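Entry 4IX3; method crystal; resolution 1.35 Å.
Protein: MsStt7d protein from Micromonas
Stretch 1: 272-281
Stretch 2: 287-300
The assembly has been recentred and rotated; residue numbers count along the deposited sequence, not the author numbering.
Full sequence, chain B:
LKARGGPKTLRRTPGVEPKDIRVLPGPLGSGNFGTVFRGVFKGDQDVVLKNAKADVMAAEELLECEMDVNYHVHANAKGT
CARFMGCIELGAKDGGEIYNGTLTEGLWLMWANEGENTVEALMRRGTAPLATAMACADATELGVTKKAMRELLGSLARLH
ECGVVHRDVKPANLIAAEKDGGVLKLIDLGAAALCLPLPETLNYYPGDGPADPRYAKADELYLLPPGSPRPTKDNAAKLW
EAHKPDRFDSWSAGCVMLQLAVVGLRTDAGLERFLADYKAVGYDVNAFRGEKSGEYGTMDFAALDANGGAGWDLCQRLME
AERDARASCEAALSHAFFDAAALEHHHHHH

Stretch 1 272-281: ERFLADYKAV
Stretch 2 287-300: AFRGEKSGEYGTMD

Stretch 1 is helical from Glu-272 to Ala-280, in a helix that begins earlier. Stretch 2 enters as the last turn of another helix, 287-291, then runs on to a type I beta turn from Tyr-296 to Met-299. The helix axes cross at 99°, 9.7 Å apart at closest approach, so that Tyr-278 lies across from Phe-288 (CA to CA 6.1 Å) and Val-281 across from Ala-287 (6.0 Å). The contact buries 606 Å², both sides summed.

Glu-272, exposed, stands clear of stretch 2. Arg-273 points toward it, chi1 and chi2 both t, then a turn at chi3 (p, 80°) and chi4 101°, with the guanidinium flat on the Tyr-296 ring. The planes lie at 7°, and Arg-273 CZ is 4.0 Å from the ring centroid. A planar cation suits this place, since it can cover an aromatic face while its edge still makes hydrogen bonds: Arg-273 NH2 donates to water 1 (3.0 Å), which also bonds to Thr-298 OG1 (2.6 Å), and Arg-273 NH1 donates to water 2 (2.7 Å).

Phe-274 is buried, where a flat apolar ring can pack its edge on another. Its CA-to-CB bond points sideways, but with chi1 t and chi2 -84° the ring edge meets the face of Phe-288, itself chi1 t and chi2 90°. The centroids are 4.6 Å apart, the planes at 55°, and Phe-274 CD2 lies 3.5 Å from Phe-288 CZ.

Asp-277 (chi1 m, chi2 -23°) is the polar centre of the contact. Its OD2 accepts a short hydrogen bond from Tyr-296 OH (2.6 Å), near the plane of that ring; Tyr-296 thus offers a face to arginine and a hydroxyl to aspartate, its CA-to-CB bond sideways but its end nearer (chi1 m, -79°; chi2 -105°). Asp-277 OD1 forms a salt bridge with Lys-292 NZ at 3.4 Å, a weak hydrogen bond; Lys-292 (m, m, t, p) points toward stretch 1 and reaches across, kinked at chi2 and chi4. Glu-295 OE1 comes within 4.5 Å of Asp-277 OD2, but waters 2 and 3 each donate to both carboxylates, bridging these like charges. Asp-277 CB sits at the edge of the Phe-288 ring, near its plane, 3.9 Å from Phe-288 CE1.

Tyr-278 is buried but contributes little.

Val-281 leaves helical conformation at phi/psi -100/20, with chi1 m. Its compact branched side chain packs CB against Ala-287 CB (3.9 Å) and CG2 against Phe-288 CB (4.2 Å).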

# COMPACT_ATOMS: atom_id res chain seq x y z
N GLU B 272 -8.02 -7.71 18.97
CA GLU B 272 -7.70 -9.03 18.39
C GLU B 272 -7.99 -10.17 19.38
O GLU B 272 -8.60 -11.17 18.99
CB GLU B 272 -6.23 -9.09 17.95
CG GLU B 272 -5.83 -10.40 17.28
CD GLU B 272 -4.39 -10.42 16.78
OE1 GLU B 272 -3.59 -9.57 17.22
OE2 GLU B 272 -4.07 -11.32 15.98
N ARG B 273 -7.62 -10.00 20.65
CA ARG B 273 -7.87 -11.05 21.66
C ARG B 273 -9.39 -11.24 21.81
O ARG B 273 -9.90 -12.37 21.85
CB ARG B 273 -7.31 -10.66 23.02
CG ARG B 273 -7.63 -11.71 24.09
CD ARG B 273 -6.58 -11.73 25.16
NE ARG B 273 -6.76 -10.66 26.12
CZ ARG B 273 -7.31 -10.80 27.33
NH1 ARG B 273 -7.88 -11.94 27.71
NH2 ARG B 273 -7.29 -9.76 28.15
N PHE B 274 -10.13 -10.13 21.95
CA PHE B 274 -11.57 -10.23 22.08
C PHE B 274 -12.19 -10.96 20.90
O PHE B 274 -13.00 -11.87 21.08
CB PHE B 274 -12.24 -8.86 22.24
CG PHE B 274 -13.75 -8.93 22.22
CD1 PHE B 274 -14.44 -8.93 21.01
CD2 PHE B 274 -14.45 -9.19 23.38
CE1 PHE B 274 -15.82 -9.03 20.97
CE2 PHE B 274 -15.84 -9.30 23.34
CZ PHE B 274 -16.51 -9.30 22.14
N LEU B 275 -11.82 -10.58 19.67
CA LEU B 275 -12.49 -11.18 18.51
C LEU B 275 -12.16 -12.67 18.36
O LEU B 275 -13.00 -13.43 17.88
CB LEU B 275 -12.14 -10.42 17.22
CG LEU B 275 -12.81 -9.04 17.15
CD1 LEU B 275 -12.28 -8.31 15.93
CD2 LEU B 275 -14.33 -9.14 17.10
N ALA B 276 -10.96 -13.09 18.76
CA ALA B 276 -10.60 -14.50 18.72
C ALA B 276 -11.49 -15.28 19.68
O ALA B 276 -11.96 -16.38 19.37
CB ALA B 276 -9.15 -14.65 19.10
N ASP B 277 -11.70 -14.72 20.88
CA ASP B 277 -12.55 -15.39 21.87
C ASP B 277 -14.00 -15.40 21.39
O ASP B 277 -14.70 -16.38 21.57
CB ASP B 277 -12.46 -14.68 23.22
CG ASP B 277 -11.27 -15.15 24.06
OD1 ASP B 277 -10.77 -16.28 23.84
OD2 ASP B 277 -10.82 -14.38 24.93
N TYR B 278 -14.42 -14.31 20.75
CA TYR B 278 -15.78 -14.17 20.22
C TYR B 278 -16.07 -15.23 19.16
O TYR B 278 -17.07 -15.98 19.21
CB TYR B 278 -15.97 -12.74 19.68
CG TYR B 278 -17.35 -12.45 19.12
CD1 TYR B 278 -18.50 -12.55 19.91
CD2 TYR B 278 -17.49 -11.97 17.82
CE1 TYR B 278 -19.75 -12.23 19.39
CE2 TYR B 278 -18.73 -11.65 17.29
CZ TYR B 278 -19.84 -11.75 18.08
OH TYR B 278 -21.11 -11.45 17.59
N LYS B 279 -15.11 -15.41 18.25
CA LYS B 279 -15.22 -16.46 17.25
C LYS B 279 -15.26 -17.83 17.92
O LYS B 279 -16.07 -18.70 17.55
CB LYS B 279 -13.99 -16.36 16.34
CG LYS B 279 -13.86 -17.51 15.35
CD LYS B 279 -12.75 -17.21 14.36
CE LYS B 279 -12.30 -18.49 13.65
NZ LYS B 279 -13.47 -19.16 13.05
N ALA B 280 -14.37 -18.04 18.89
CA ALA B 280 -14.25 -19.35 19.55
C ALA B 280 -15.56 -19.76 20.26
O ALA B 280 -15.83 -20.94 20.37
CB ALA B 280 -13.06 -19.32 20.51
N VAL B 281 -16.38 -18.81 20.72
CA VAL B 281 -17.66 -19.17 21.38
C VAL B 281 -18.85 -19.03 20.43
O VAL B 281 -20.02 -18.91 20.86
CB VAL B 281 -17.91 -18.40 22.70
CG1 VAL B 281 -16.76 -18.60 23.67
CG2 VAL B 281 -18.15 -16.91 22.41
N ALA B 287 -22.43 -15.96 25.23
CA ALA B 287 -21.46 -17.01 25.49
C ALA B 287 -20.09 -16.43 25.84
O ALA B 287 -19.41 -16.92 26.74
CB ALA B 287 -21.39 -17.98 24.34
N PHE B 288 -19.74 -15.32 25.20
CA PHE B 288 -18.53 -14.63 25.61
C PHE B 288 -18.60 -14.18 27.07
O PHE B 288 -17.66 -14.41 27.85
CB PHE B 288 -18.21 -13.44 24.70
CG PHE B 288 -17.05 -12.63 25.21
CD1 PHE B 288 -15.75 -12.93 24.81
CD2 PHE B 288 -17.25 -11.58 26.11
CE1 PHE B 288 -14.68 -12.23 25.32
CE2 PHE B 288 -16.16 -10.89 26.62
CZ PHE B 288 -14.88 -11.23 26.25
N ARG B 289 -19.71 -13.52 27.42
CA ARG B 289 -19.91 -13.03 28.78
C ARG B 289 -19.87 -14.16 29.80
O ARG B 289 -19.19 -14.03 30.82
CB ARG B 289 -21.21 -12.21 28.89
CG ARG B 289 -21.19 -11.00 27.98
CD ARG B 289 -22.63 -10.62 27.68
NE ARG B 289 -23.21 -9.91 28.81
CZ ARG B 289 -24.47 -9.46 28.84
NH1 ARG B 289 -25.31 -9.71 27.83
NH2 ARG B 289 -24.85 -8.72 29.86
N GLY B 290 -20.53 -15.28 29.50
CA GLY B 290 -20.68 -16.43 30.42
C GLY B 290 -19.40 -17.24 30.51
O GLY B 290 -19.02 -17.64 31.60
N GLU B 291 -18.72 -17.43 29.38
CA GLU B 291 -17.56 -18.33 29.30
C GLU B 291 -16.18 -17.68 29.45
O GLU B 291 -15.22 -18.33 29.83
CB GLU B 291 -17.58 -19.11 28.00
CG GLU B 291 -18.80 -20.00 27.80
CD GLU B 291 -18.67 -20.87 26.56
OE1 GLU B 291 -17.52 -21.19 26.16
OE2 GLU B 291 -19.71 -21.21 25.97
N LYS B 292 -16.04 -16.44 28.97
CA LYS B 292 -14.72 -15.85 28.74
C LYS B 292 -14.51 -14.56 29.50
O LYS B 292 -13.37 -14.18 29.78
CB LYS B 292 -14.53 -15.53 27.25
CG LYS B 292 -14.54 -16.74 26.33
CD LYS B 292 -13.29 -17.57 26.52
CE LYS B 292 -13.33 -18.86 25.72
NZ LYS B 292 -13.26 -18.60 24.26
N SER B 293 -15.58 -13.81 29.72
CA SER B 293 -15.42 -12.46 30.23
C SER B 293 -14.63 -12.46 31.53
O SER B 293 -13.80 -11.58 31.74
CB SER B 293 -16.74 -11.68 30.32
OG SER B 293 -17.53 -12.13 31.41
N GLY B 294 -14.81 -13.49 32.34
CA GLY B 294 -14.02 -13.66 33.58
C GLY B 294 -12.51 -13.69 33.40
O GLY B 294 -11.76 -13.53 34.36
N GLU B 295 -12.05 -13.93 32.17
CA GLU B 295 -10.63 -13.84 31.83
C GLU B 295 -10.11 -12.43 31.56
O GLU B 295 -8.95 -12.28 31.19
CB GLU B 295 -10.35 -14.66 30.57
CG GLU B 295 -10.65 -16.14 30.71
CD GLU B 295 -10.33 -16.94 29.46
OE1 GLU B 295 -9.48 -16.51 28.66
OE2 GLU B 295 -10.92 -18.03 29.29
N TYR B 296 -10.98 -11.43 31.59
CA TYR B 296 -10.65 -10.08 31.11
C TYR B 296 -10.62 -9.12 32.30
O TYR B 296 -11.25 -8.06 32.31
CB TYR B 296 -11.71 -9.61 30.10
CG TYR B 296 -11.53 -10.18 28.72
CD1 TYR B 296 -11.03 -9.39 27.67
CD2 TYR B 296 -11.82 -11.53 28.45
CE1 TYR B 296 -10.80 -9.93 26.41
CE2 TYR B 296 -11.59 -12.09 27.19
CZ TYR B 296 -11.10 -11.27 26.17
OH TYR B 296 -10.85 -11.81 24.93
N GLY B 297 -9.95 -9.54 33.36
CA GLY B 297 -10.07 -8.83 34.61
C GLY B 297 -9.43 -7.47 34.55
O GLY B 297 -9.70 -6.65 35.43
N THR B 298 -8.53 -7.25 33.59
CA THR B 298 -7.87 -5.95 33.42
C THR B 298 -8.80 -4.94 32.75
O THR B 298 -8.47 -3.76 32.72
CB THR B 298 -6.51 -5.98 32.67
OG1 THR B 298 -6.70 -6.28 31.28
CG2 THR B 298 -5.46 -6.95 33.28
N MET B 299 -9.94 -5.40 32.23
CA MET B 299 -10.84 -4.54 31.46
C MET B 299 -12.14 -4.30 32.19
O MET B 299 -12.46 -5.00 33.17
CB MET B 299 -11.14 -5.14 30.08
CG MET B 299 -9.87 -5.55 29.34
SD MET B 299 -10.21 -5.76 27.59
CE MET B 299 -8.65 -6.46 27.09
N ASP B 300 -12.86 -3.28 31.73
CA ASP B 300 -14.11 -2.87 32.38
C ASP B 300 -15.21 -2.73 31.32
O ASP B 300 -15.14 -1.84 30.45
CB ASP B 300 -13.87 -1.55 33.10
CG ASP B 300 -15.06 -1.09 33.91
OD1 ASP B 300 -16.19 -1.57 33.71
OD2 ASP B 300 -14.85 -0.20 34.76
O HOH W 1 -7.66 -8.66 30.94
O HOH W 2 -8.57 -14.26 26.59
O HOH W 3 -9.43 -17.60 25.98